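Side-chain contacts in cysteine hydrolase (Pseudomonas syringae pv. phaseolicola 1448A, PDB 3IRV), which probably acts as a hydrolase of the isochorismatase-like cysteine hydrolase family, although its substrate is not established: residues 25-30 with 51-56; 34-39 with 99-104; 44-49 with 145-150. All blocks are in the same frame, centred on the assembly; numbering follows the deposited sequence.

Contact 1: 25-30 with 51-56; sequences VIVVDM and QPIQKL
Ile-53 faces Val-27 and Met-30 from helix 50-62, and its branched side chain meets each of them with a different arm. At CB the chain forks. The short arm ends in CG2, set over the isopropyl group of Val-27: it lies 4.3 Å from CG1 of Val-27 and 4.4 Å from its CG2, so one methyl spans both. The longer arm runs through CG1 and, with chi2 near 176°, stretches straight out to CD1. That tip comes within 4.3 Å of CE of Met-30, a loose apolar touch. Met-30 delivers its methyl by a tightly curled route, since its three side-chain torsions all turn in the same sense and bend the chain back toward the helix. CD1 of Ile-53 also reaches SG of Cys-145, at 3.8 Å.

One helical turn further on, Leu-56 and Val-25 point at each other tip to tip. CD2 of Leu-56 and CG1 of Val-25 are 3.7 Å apart, the closest approach of the two segments. No hydrogen bond crosses this interface; dispersion and burial hold it, and all five side chains are hidden from solvent. Leu-57 and Ala-60 carry the helix surface on past Val-25, while Leu-108 closes over Ile-53 and Met-30. Strand 23-28 lies between strands 66-72 and 141-147 in the parallel sheet, and helix 50-62 is the connecting helix of the beta-alpha-beta crossover from 23-28 to 66-72, laid against the sheet by these residues.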
ATOM      1  N   VAL A  25       9.794   4.758 -16.840  1.00 11.32           N
ATOM      2  CA  VAL A  25       8.474   5.346 -16.564  1.00 10.24           C
ATOM      3  C   VAL A  25       7.468   4.225 -16.527  1.00 14.22           C
ATOM      4  O   VAL A  25       7.464   3.368 -17.412  1.00 15.18           O
ATOM      5  CB  VAL A  25       8.040   6.315 -17.698  1.00 11.82           C
ATOM      6  CG1 VAL A  25       6.564   6.761 -17.544  1.00 14.74           C
ATOM      7  CG2 VAL A  25       9.005   7.512 -17.745  1.00 16.80           C
ATOM      8  N   ILE A  26       6.631   4.231 -15.496  1.00 12.49           N
ATOM      9  CA  ILE A  26       5.581   3.229 -15.385  0.50 10.90           C
ATOM     10  C   ILE A  26       4.215   3.916 -15.495  1.00 13.97           C
ATOM     11  O   ILE A  26       3.857   4.787 -14.689  1.00 14.06           O
ATOM     12  CB  ILE A  26       5.673   2.419 -14.086  0.50 13.53           C
ATOM     13  CG1 ILE A  26       7.082   1.830 -13.917  0.50 11.92           C
ATOM     14  CG2 ILE A  26       4.611   1.307 -14.083  0.50 10.83           C
ATOM     15  CD1 ILE A  26       7.270   1.107 -12.601  0.50 15.70           C
ATOM     16  N   VAL A  27       3.462   3.535 -16.533  1.00 11.87           N
ATOM     17  CA  VAL A  27       2.133   4.114 -16.791  1.00  9.86           C
ATOM     18  C   VAL A  27       1.085   3.119 -16.286  1.00 14.70           C
ATOM     19  O   VAL A  27       0.860   2.053 -16.899  1.00 13.51           O
ATOM     20  CB  VAL A  27       1.906   4.374 -18.301  1.00 11.10           C
ATOM     21  CG1 VAL A  27       0.580   5.065 -18.498  1.00 13.86           C
ATOM     22  CG2 VAL A  27       3.064   5.236 -18.905  1.00 12.31           C
ATOM     23  N   VAL A  28       0.491   3.444 -15.143  1.00 12.09           N
ATOM     24  CA  VAL A  28      -0.374   2.486 -14.458  1.00 11.39           C
ATOM     25  C   VAL A  28      -1.816   2.528 -14.961  1.00 13.74           C
ATOM     26  O   VAL A  28      -2.520   3.540 -14.757  1.00 11.78           O
ATOM     27  CB  VAL A  28      -0.357   2.738 -12.938  1.00 13.20           C
ATOM     28  CG1 VAL A  28      -1.200   1.667 -12.209  1.00 11.86           C
ATOM     29  CG2 VAL A  28       1.109   2.809 -12.415  1.00 10.18           C
ATOM     30  N   ASP A  29      -2.243   1.438 -15.608  1.00 13.64           N
ATOM     31  CA  ASP A  29      -3.653   1.146 -15.870  1.00 10.06           C
ATOM     32  C   ASP A  29      -4.399   2.276 -16.606  1.00 12.09           C
ATOM     33  O   ASP A  29      -5.563   2.572 -16.297  1.00 12.35           O
ATOM     34  CB  ASP A  29      -4.362   0.785 -14.557  1.00 11.81           C
ATOM     35  CG  ASP A  29      -3.876  -0.547 -13.991  1.00 15.27           C
ATOM     36  OD1 ASP A  29      -3.048  -1.207 -14.666  1.00 16.78           O
ATOM     37  OD2 ASP A  29      -4.297  -0.896 -12.870  1.00 19.73           O
ATOM     38  N   MET A  30      -3.740   2.877 -17.594  1.00 11.15           N
ATOM     39  CA  MET A  30      -4.436   3.862 -18.443  1.00 12.34           C
ATOM     40  C   MET A  30      -5.262   3.161 -19.537  1.00 11.41           C
ATOM     41  O   MET A  30      -5.071   3.365 -20.745  1.00 13.90           O
ATOM     42  CB  MET A  30      -3.486   4.968 -18.926  1.00 11.15           C
ATOM     43  CG  MET A  30      -3.012   5.887 -17.767  1.00 15.96           C
ATOM     44  SD  MET A  30      -4.327   6.811 -16.896  1.00  6.77           S
ATOM     45  CE  MET A  30      -4.591   8.129 -18.172  1.00 15.80           C
ATOM     46  N   GLN A  51      -2.699  14.569 -20.918  1.00 13.84           N
ATOM     47  CA  GLN A  51      -1.722  15.491 -21.524  1.00 15.35           C
ATOM     48  C   GLN A  51      -0.326  15.452 -20.851  1.00 10.26           C
ATOM     49  O   GLN A  51       0.684  15.293 -21.552  1.00 14.64           O
ATOM     50  CB  GLN A  51      -2.321  16.901 -21.560  1.00 19.99           C
ATOM     51  CG  GLN A  51      -1.632  17.867 -22.487  1.00 31.69           C
ATOM     52  CD  GLN A  51      -2.334  19.227 -22.493  1.00 41.15           C
ATOM     53  OE1 GLN A  51      -1.735  20.252 -22.156  1.00 54.29           O
ATOM     54  NE2 GLN A  51      -3.622  19.229 -22.852  1.00 49.58           N
ATOM     55  N   PRO A  52      -0.259  15.591 -19.504  1.00 14.99           N
ATOM     56  CA  PRO A  52       1.071  15.453 -18.887  1.00 15.94           C
ATOM     57  C   PRO A  52       1.742  14.113 -19.165  1.00 13.74           C
ATOM     58  O   PRO A  52       2.950  14.085 -19.390  1.00 14.29           O
ATOM     59  CB  PRO A  52       0.812  15.592 -17.381  1.00 18.04           C
ATOM     60  CG  PRO A  52      -0.631  15.756 -17.199  1.00 23.70           C
ATOM     61  CD  PRO A  52      -1.297  15.979 -18.522  1.00 16.46           C
ATOM     62  N   ILE A  53       0.976  13.021 -19.135  1.00 13.70           N
ATOM     63  CA  ILE A  53       1.576  11.722 -19.481  1.00 13.16           C
ATOM     64  C   ILE A  53       2.105  11.713 -20.939  1.00 12.83           C
ATOM     65  O   ILE A  53       3.220  11.226 -21.204  1.00 14.97           O
ATOM     66  CB  ILE A  53       0.630  10.540 -19.158  1.00 13.49           C
ATOM     67  CG1 ILE A  53       0.356  10.503 -17.644  1.00 14.46           C
ATOM     68  CG2 ILE A  53       1.264   9.217 -19.596  1.00 15.08           C
ATOM     69  CD1 ILE A  53      -0.607   9.460 -17.241  1.00 13.01           C
ATOM     70  N   GLN A  54       1.346  12.289 -21.881  1.00 13.10           N
ATOM     71  CA  GLN A  54       1.826  12.346 -23.275  1.00 15.64           C
ATOM     72  C   GLN A  54       3.178  13.070 -23.378  1.00 16.43           C
ATOM     73  O   GLN A  54       4.114  12.592 -24.050  1.00 16.06           O
ATOM     74  CB  GLN A  54       0.791  13.057 -24.148  1.00 14.25           C
ATOM     75  CG  GLN A  54      -0.447  12.270 -24.439  1.00 15.65           C
ATOM     76  CD  GLN A  54      -1.447  13.073 -25.258  1.00 19.40           C
ATOM     77  OE1 GLN A  54      -1.591  14.284 -25.067  1.00 21.09           O
ATOM     78  NE2 GLN A  54      -2.166  12.389 -26.156  1.00 18.99           N
ATOM     79  N   LYS A  55       3.292  14.206 -22.693  1.00 13.72           N
ATOM     80  CA  LYS A  55       4.552  14.957 -22.657  1.00 18.02           C
ATOM     81  C   LYS A  55       5.675  14.130 -22.032  1.00 18.68           C
ATOM     82  O   LYS A  55       6.796  14.102 -22.540  1.00 17.67           O
ATOM     83  CB  LYS A  55       4.371  16.270 -21.894  1.00 18.02           C
ATOM     84  CG  LYS A  55       3.424  17.255 -22.556  1.00 26.09           C
ATOM     85  CD  LYS A  55       3.380  18.530 -21.729  1.00 38.70           C
ATOM     86  CE  LYS A  55       2.764  19.693 -22.495  1.00 52.34           C
ATOM     87  NZ  LYS A  55       1.282  19.610 -22.485  1.00 54.66           N
ATOM     88  N   LEU A  56       5.352  13.453 -20.932  1.00 15.16           N
ATOM     89  CA  LEU A  56       6.303  12.601 -20.237  1.00 13.34           C
ATOM     90  C   LEU A  56       6.834  11.510 -21.147  1.00 14.91           C
ATOM     91  O   LEU A  56       8.062  11.292 -21.206  1.00 15.31           O
ATOM     92  CB  LEU A  56       5.661  11.965 -18.998  1.00 10.88           C
ATOM     93  CG  LEU A  56       6.544  10.959 -18.257  1.00 14.93           C
ATOM     94  CD1 LEU A  56       7.815  11.623 -17.684  1.00 17.51           C
ATOM     95  CD2 LEU A  56       5.704  10.300 -17.164  1.00 14.44           C
TER

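Contact 2: 34-39 with 99-104; sequences FCEPTG and DPDVEV
A single water is gripped by three side chains and ties Glu-36 to Asp-101. It gives one hydrogen to OD2 of Asp-101 at 2.6 Å and the other to OE1 of Glu-36 at 2.8 Å, and it accepts from the hydroxyl OG1 of Thr-38 at 2.7 Å. Both of its hydrogens are thus spent on carboxylates, and the threonine, from the same turn as the glutamate, supplies the third bond. Glu-36, extended beyond CG (chi2 -172°), carries its carboxylate out to the water. The two acids come close directly as well: OE1 of Glu-36 is 3.7 Å from OD1 of Asp-101, with the carboxylate planes turned about 80° apart and the side chains crossing at nearly a right angle. Such a pair of like charges would probably raise the proton affinity of both groups, an effect the shared water should soften.

In the alpha/beta fold of this isochorismatase-family protein, the contact lies at the surface and joins two connections: the chain leaving helix 32-35 and the long link between helix 91-94 and strand 115-119. Residues 36-39 make a type I beta turn, closed by Gly-39 N to Glu-36 O at 2.8 Å. CA of Gly-39 lies 4.1 Å from OD2 of Asp-101, beyond that oxygen and away from OD1. Asp-101 itself belongs to the short 3-10 segment 100-102. Its side chain also rests on Lys-32 and Val-33, and its backbone is hydrogen-bonded to Val-33.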
ATOM      1  N   PHE A  34     -11.031   2.448 -17.179  1.00 14.19           N
ATOM      2  CA  PHE A  34     -10.843   3.538 -16.193  1.00 14.33           C
ATOM      3  C   PHE A  34     -10.943   4.939 -16.797  1.00 17.07           C
ATOM      4  O   PHE A  34     -11.266   5.882 -16.085  1.00 15.86           O
ATOM      5  CB  PHE A  34      -9.483   3.421 -15.502  1.00 14.48           C
ATOM      6  CG  PHE A  34      -9.263   2.095 -14.837  1.00 17.37           C
ATOM      7  CD1 PHE A  34      -9.921   1.788 -13.654  1.00 23.25           C
ATOM      8  CD2 PHE A  34      -8.377   1.161 -15.378  1.00 12.90           C
ATOM      9  CE1 PHE A  34      -9.712   0.550 -13.032  1.00 25.42           C
ATOM     10  CE2 PHE A  34      -8.172  -0.065 -14.784  1.00 20.72           C
ATOM     11  CZ  PHE A  34      -8.835  -0.387 -13.615  1.00 21.93           C
ATOM     12  N   CYS A  35     -10.662   5.066 -18.097  1.00 14.92           N
ATOM     13  CA  CYS A  35     -10.515   6.382 -18.714  1.00 13.14           C
ATOM     14  C   CYS A  35     -11.711   6.850 -19.553  1.00 19.46           C
ATOM     15  O   CYS A  35     -11.865   8.055 -19.790  1.00 20.83           O
ATOM     16  CB  CYS A  35      -9.256   6.424 -19.575  1.00 16.22           C
ATOM     17  SG  CYS A  35      -7.750   6.246 -18.596  1.00 17.80           S
ATOM     18  N   GLU A  36     -12.523   5.922 -20.054  1.00 16.86           N
ATOM     19  CA  GLU A  36     -13.700   6.345 -20.843  1.00 18.73           C
ATOM     20  C   GLU A  36     -14.901   6.527 -19.940  1.00 17.66           C
ATOM     21  O   GLU A  36     -15.112   5.740 -19.026  1.00 19.28           O
ATOM     22  CB  GLU A  36     -14.034   5.295 -21.894  1.00 19.72           C
ATOM     23  CG  GLU A  36     -12.947   5.162 -22.907  1.00 23.32           C
ATOM     24  CD  GLU A  36     -13.327   4.260 -24.066  1.00 40.90           C
ATOM     25  OE1 GLU A  36     -14.256   3.422 -23.930  1.00 40.69           O
ATOM     26  OE2 GLU A  36     -12.670   4.394 -25.116  1.00 40.35           O
ATOM     27  N   PRO A  37     -15.705   7.579 -20.185  1.00 23.31           N
ATOM     28  CA  PRO A  37     -16.902   7.835 -19.373  1.00 23.52           C
ATOM     29  C   PRO A  37     -17.869   6.652 -19.302  1.00 21.43           C
ATOM     30  O   PRO A  37     -18.536   6.463 -18.284  1.00 28.84           O
ATOM     31  CB  PRO A  37     -17.551   9.038 -20.079  1.00 24.19           C
ATOM     32  CG  PRO A  37     -16.387   9.758 -20.705  1.00 22.65           C
ATOM     33  CD  PRO A  37     -15.475   8.635 -21.191  1.00 23.21           C
ATOM     34  N   THR A  38     -17.895   5.844 -20.363  1.00 23.47           N
ATOM     35  CA  THR A  38     -18.736   4.655 -20.423  1.00 27.46           C
ATOM     36  C   THR A  38     -18.060   3.430 -19.796  1.00 29.53           C
ATOM     37  O   THR A  38     -18.663   2.360 -19.717  1.00 29.00           O
ATOM     38  CB  THR A  38     -19.112   4.304 -21.882  1.00 23.46           C
ATOM     39  OG1 THR A  38     -17.933   4.232 -22.687  1.00 27.87           O
ATOM     40  CG2 THR A  38     -20.060   5.349 -22.464  1.00 37.23           C
ATOM     41  N   GLY A  39     -16.813   3.580 -19.353  1.00 24.22           N
ATOM     42  CA  GLY A  39     -16.083   2.448 -18.785  1.00 21.03           C
ATOM     43  C   GLY A  39     -16.640   2.016 -17.448  1.00 22.02           C
ATOM     44  O   GLY A  39     -17.061   2.850 -16.642  1.00 22.51           O
ATOM     45  N   ASP A  99     -12.278  -8.428 -23.139  1.00 11.68           N
ATOM     46  CA  ASP A  99     -13.098  -7.202 -23.033  1.00 12.38           C
ATOM     47  C   ASP A  99     -12.403  -6.035 -23.727  1.00 11.74           C
ATOM     48  O   ASP A  99     -11.260  -5.730 -23.394  1.00 13.66           O
ATOM     49  CB  ASP A  99     -13.307  -6.853 -21.571  1.00 12.63           C
ATOM     50  CG  ASP A  99     -14.250  -7.832 -20.863  1.00 23.40           C
ATOM     51  OD1 ASP A  99     -15.034  -8.553 -21.538  1.00 17.62           O
ATOM     52  OD2 ASP A  99     -14.202  -7.895 -19.618  1.00 20.65           O
ATOM     53  N   PRO A 100     -13.077  -5.364 -24.693  1.00 14.41           N
ATOM     54  CA  PRO A 100     -12.419  -4.245 -25.391  1.00 12.25           C
ATOM     55  C   PRO A 100     -11.855  -3.158 -24.469  1.00 13.29           C
ATOM     56  O   PRO A 100     -10.868  -2.507 -24.815  1.00 15.17           O
ATOM     57  CB  PRO A 100     -13.553  -3.630 -26.229  1.00 15.20           C
ATOM     58  CG  PRO A 100     -14.503  -4.735 -26.451  1.00 17.10           C
ATOM     59  CD  PRO A 100     -14.444  -5.604 -25.210  1.00 14.78           C
ATOM     60  N   ASP A 101     -12.496  -2.950 -23.329  1.00 14.48           N
ATOM     61  CA  ASP A 101     -12.085  -1.853 -22.457  1.00 15.24           C
ATOM     62  C   ASP A 101     -10.818  -2.095 -21.638  1.00 15.16           C
ATOM     63  O   ASP A 101     -10.354  -1.168 -20.944  1.00 14.00           O
ATOM     64  CB  ASP A 101     -13.234  -1.349 -21.581  1.00 15.21           C
ATOM     65  CG  ASP A 101     -14.247  -0.506 -22.388  1.00 26.65           C
ATOM     66  OD1 ASP A 101     -14.010  -0.206 -23.601  1.00 23.25           O
ATOM     67  OD2 ASP A 101     -15.289  -0.139 -21.815  1.00 25.72           O
ATOM     68  N   VAL A 102     -10.223  -3.285 -21.754  1.00 14.28           N
ATOM     69  CA  VAL A 102      -8.924  -3.488 -21.061  1.00 12.67           C
ATOM     70  C   VAL A 102      -7.759  -2.884 -21.842  1.00 12.40           C
ATOM     71  O   VAL A 102      -6.631  -2.850 -21.352  1.00 13.95           O
ATOM     72  CB  VAL A 102      -8.589  -4.976 -20.739  1.00 13.72           C
ATOM     73  CG1 VAL A 102      -9.663  -5.609 -19.848  1.00 12.76           C
ATOM     74  CG2 VAL A 102      -8.352  -5.800 -22.020  1.00 13.26           C
ATOM     75  N   GLU A 103      -8.010  -2.442 -23.069  1.00 12.54           N
ATOM     76  CA  GLU A 103      -6.928  -1.869 -23.887  1.00 14.14           C
ATOM     77  C   GLU A 103      -6.532  -0.475 -23.408  1.00 14.30           C
ATOM     78  O   GLU A 103      -7.375   0.296 -22.931  1.00 14.20           O
ATOM     79  CB  GLU A 103      -7.364  -1.799 -25.361  1.00 15.60           C
ATOM     80  CG  GLU A 103      -7.771  -3.147 -25.970  1.00 12.18           C
ATOM     81  CD  GLU A 103      -6.624  -4.173 -26.037  1.00 18.14           C
ATOM     82  OE1 GLU A 103      -5.419  -3.778 -26.086  1.00 17.97           O
ATOM     83  OE2 GLU A 103      -6.925  -5.404 -26.039  1.00 18.39           O
ATOM     84  N   VAL A 104      -5.239  -0.158 -23.541  1.00 14.13           N
ATOM     85  CA  VAL A 104      -4.741   1.195 -23.261  1.00 13.65           C
ATOM     86  C   VAL A 104      -5.401   2.219 -24.196  1.00 14.39           C
ATOM     87  O   VAL A 104      -5.614   1.942 -25.384  1.00 14.15           O
ATOM     88  CB  VAL A 104      -3.202   1.259 -23.399  1.00 12.76           C
ATOM     89  CG1 VAL A 104      -2.673   2.701 -23.259  1.00 13.93           C
ATOM     90  CG2 VAL A 104      -2.534   0.312 -22.352  1.00 12.83           C
TER
HETATM   91  O   HOH W   1     -16.228   2.202 -22.379  1.00 48.41           O

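Contact 3: 44-49 with 145-150; sequences KSTADI and CGTVTN
The terminal methyl of Ile-49 presses on the backbone of Gly-146, the corner where strand 141-147 of the parallel sheet in this alpha/beta fold breaks toward helix 149-162. A cis peptide between Thr-147 and Val-148 follows at once, with Val-148 as the N-cap residue of that helix; a cis bond at this place is a hallmark of isochorismatase-like cysteine hydrolases, where the helix carries the nucleophile in relatives.

Packing is tightest at Ile-49, whose CD1 comes to 3.3 Å from O of Gly-146 and 3.8 Å from its C, close for a methyl on a carbonyl. With chi1 at 70°, CG1 sits between the backbone N and carbonyl carbon, and the extended outer chain (chi2 170°) sends CD1 to the corner. Ala-175 lies against the same isoleucine, and Gly-146 is hydrogen-bonded through its backbone to Ala-173 and Ala-175.

The threonine pair is looser. Thr-46 and Thr-147 cross obliquely and meet through a single methyl of Thr-46, with no hydrogen bond between them: their hydroxyls are engaged separately, OG1 of Thr-46 with O of Val-43 and OG1 of Thr-147 with O of Ala-175. On either flank of Thr-46 in sequence, Lys-44, Ala-47 and Asp-48 are exposed to solvent. The inward methyl, CG2 of Thr-46, stands 3.8 Å from both CB and OG1 of Thr-147 and 4.0 Å from its CG2.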
ATOM      1  N   LYS A  44     -13.129   9.901 -13.393  1.00 16.09           N
ATOM      2  CA  LYS A  44     -13.200  11.140 -14.189  1.00 16.31           C
ATOM      3  C   LYS A  44     -11.940  12.008 -14.189  1.00 17.27           C
ATOM      4  O   LYS A  44     -11.639  12.664 -15.201  1.00 18.86           O
ATOM      5  CB  LYS A  44     -14.436  11.978 -13.830  1.00 21.99           C
ATOM      6  CG  LYS A  44     -14.492  12.485 -12.412  1.00 21.21           C
ATOM      7  CD  LYS A  44     -15.744  13.371 -12.256  1.00 29.59           C
ATOM      8  CE  LYS A  44     -15.850  13.992 -10.867  1.00 50.03           C
ATOM      9  NZ  LYS A  44     -16.535  13.105  -9.883  1.00 57.65           N
ATOM     10  N   SER A  45     -11.163  11.975 -13.096  1.00 13.12           N
ATOM     11  CA  SER A  45      -9.933  12.783 -13.030  1.00 15.73           C
ATOM     12  C   SER A  45      -8.836  12.303 -13.997  1.00 14.63           C
ATOM     13  O   SER A  45      -7.855  13.008 -14.231  1.00 15.88           O
ATOM     14  CB  SER A  45      -9.409  12.793 -11.597  1.00 17.17           C
ATOM     15  OG  SER A  45      -9.085  11.466 -11.196  1.00 19.07           O
ATOM     16  N   THR A  46      -9.003  11.109 -14.585  1.00 13.68           N
ATOM     17  CA  THR A  46      -8.042  10.673 -15.612  1.00 14.79           C
ATOM     18  C   THR A  46      -7.960  11.659 -16.782  1.00 12.88           C
ATOM     19  O   THR A  46      -6.920  11.793 -17.422  1.00 14.39           O
ATOM     20  CB  THR A  46      -8.359   9.257 -16.180  1.00 15.41           C
ATOM     21  OG1 THR A  46      -9.709   9.198 -16.669  1.00 14.57           O
ATOM     22  CG2 THR A  46      -8.176   8.160 -15.111  1.00 12.63           C
ATOM     23  N   ALA A  47      -9.071  12.361 -17.059  1.00 15.47           N
ATOM     24  CA  ALA A  47      -9.082  13.298 -18.195  1.00 16.40           C
ATOM     25  C   ALA A  47      -7.953  14.320 -18.073  1.00 17.01           C
ATOM     26  O   ALA A  47      -7.314  14.681 -19.070  1.00 21.41           O
ATOM     27  CB  ALA A  47     -10.410  13.998 -18.304  1.00 19.05           C
ATOM     28  N   ASP A  48      -7.685  14.732 -16.833  1.00 16.72           N
ATOM     29  CA  ASP A  48      -6.697  15.780 -16.539  1.00 18.72           C
ATOM     30  C   ASP A  48      -5.238  15.331 -16.541  1.00 17.96           C
ATOM     31  O   ASP A  48      -4.321  16.171 -16.504  1.00 18.20           O
ATOM     32  CB  ASP A  48      -7.027  16.437 -15.199  1.00 23.50           C
ATOM     33  CG  ASP A  48      -8.387  17.107 -15.216  1.00 33.24           C
ATOM     34  OD1 ASP A  48      -8.749  17.697 -16.263  1.00 35.28           O
ATOM     35  OD2 ASP A  48      -9.093  17.013 -14.197  1.00 44.44           O
ATOM     36  N   ILE A  49      -5.012  14.019 -16.591  1.00 13.52           N
ATOM     37  CA  ILE A  49      -3.623  13.517 -16.613  1.00 12.38           C
ATOM     38  C   ILE A  49      -3.121  12.984 -17.953  1.00 12.56           C
ATOM     39  O   ILE A  49      -1.941  12.648 -18.077  1.00 14.98           O
ATOM     40  CB  ILE A  49      -3.345  12.458 -15.495  1.00 12.48           C
ATOM     41  CG1 ILE A  49      -4.069  11.137 -15.772  1.00 13.32           C
ATOM     42  CG2 ILE A  49      -3.780  13.007 -14.149  1.00 15.50           C
ATOM     43  CD1 ILE A  49      -3.578  10.035 -14.806  1.00 13.42           C
ATOM     44  N   CYS A 145       3.058   7.135 -12.906  1.00 13.33           N
ATOM     45  CA  CYS A 145       1.881   7.920 -13.258  1.00 13.26           C
ATOM     46  C   CYS A 145       0.737   6.979 -13.609  1.00 12.35           C
ATOM     47  O   CYS A 145       0.961   5.763 -13.747  1.00 12.00           O
ATOM     48  CB  CYS A 145       2.207   8.837 -14.435  1.00 13.65           C
ATOM     49  SG  CYS A 145       2.660   7.923 -15.978  1.00 15.02           S
ATOM     50  N   GLY A 146      -0.482   7.517 -13.730  1.00 11.90           N
ATOM     51  CA  GLY A 146      -1.641   6.694 -14.096  1.00 12.78           C
ATOM     52  C   GLY A 146      -2.759   6.740 -13.080  1.00 14.20           C
ATOM     53  O   GLY A 146      -2.974   7.770 -12.484  1.00 12.84           O
ATOM     54  N   THR A 147      -3.474   5.615 -12.887  1.00 13.04           N
ATOM     55  CA  THR A 147      -4.655   5.601 -12.013  1.00 12.56           C
ATOM     56  C   THR A 147      -4.780   4.165 -11.421  1.00 14.92           C
ATOM     57  O   THR A 147      -4.311   3.223 -12.062  1.00 13.74           O
ATOM     58  CB  THR A 147      -5.942   6.023 -12.837  1.00 14.62           C
ATOM     59  OG1 THR A 147      -7.007   6.435 -11.962  1.00 14.45           O
ATOM     60  CG2 THR A 147      -6.450   4.860 -13.722  1.00 13.64           C
ATOM     61  N   VAL A 148      -5.368   3.953 -10.225  1.00 13.87           N
ATOM     62  CA  VAL A 148      -5.889   4.973  -9.314  1.00 14.05           C
ATOM     63  C   VAL A 148      -4.816   5.339  -8.278  1.00 14.61           C
ATOM     64  O   VAL A 148      -4.130   4.455  -7.740  1.00 12.76           O
ATOM     65  CB  VAL A 148      -7.204   4.469  -8.635  1.00 13.02           C
ATOM     66  CG1 VAL A 148      -7.792   5.506  -7.700  1.00 18.00           C
ATOM     67  CG2 VAL A 148      -8.230   4.057  -9.707  1.00 18.31           C
ATOM     68  N   THR A 149      -4.680   6.637  -7.995  1.00 13.48           N
ATOM     69  CA  THR A 149      -3.570   7.136  -7.173  1.00 11.82           C
ATOM     70  C   THR A 149      -3.288   6.289  -5.954  1.00 13.45           C
ATOM     71  O   THR A 149      -2.149   5.864  -5.743  1.00 13.67           O
ATOM     72  CB  THR A 149      -3.805   8.596  -6.733  1.00 14.51           C
ATOM     73  OG1 THR A 149      -4.041   9.394  -7.906  1.00 14.40           O
ATOM     74  CG2 THR A 149      -2.593   9.132  -5.966  1.00 18.16           C
ATOM     75  N   ASN A 150      -4.324   6.054  -5.154  1.00 10.79           N
ATOM     76  CA  ASN A 150      -4.129   5.422  -3.838  1.00 13.19           C
ATOM     77  C   ASN A 150      -4.216   3.901  -3.903  1.00 14.73           C
ATOM     78  O   ASN A 150      -3.994   3.218  -2.886  1.00 13.81           O
ATOM     79  CB  ASN A 150      -5.167   5.925  -2.841  1.00 14.03           C
ATOM     80  CG  ASN A 150      -6.575   5.603  -3.272  1.00 13.36           C
ATOM     81  OD1 ASN A 150      -6.964   5.866  -4.426  1.00 15.54           O
ATOM     82  ND2 ASN A 150      -7.359   5.052  -2.358  1.00 16.53           N
TER

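Overall arrangement
Contacts 1 and 3 are buried and lie side by side on one sheet, since strands 23-28 and 141-147 are neighbours: Val-28 N to Cys-145 O and Val-28 O to Thr-147 N are probable hydrogen bonds between them. Contact 1 is purely aliphatic and thioether packing of a helix on that sheet. Contact 3 instead sets methyls against a strand end whose polar atoms bond to other partners. Contact 2 lies at the surface, its centre about 16 Å from the centre of the chain, and relies on water between carboxylates. It still joins the others: Phe-34 packs on Thr-147, and Cys-35 on both Met-30 and Thr-46. Along the chain the segments of all three contacts alternate.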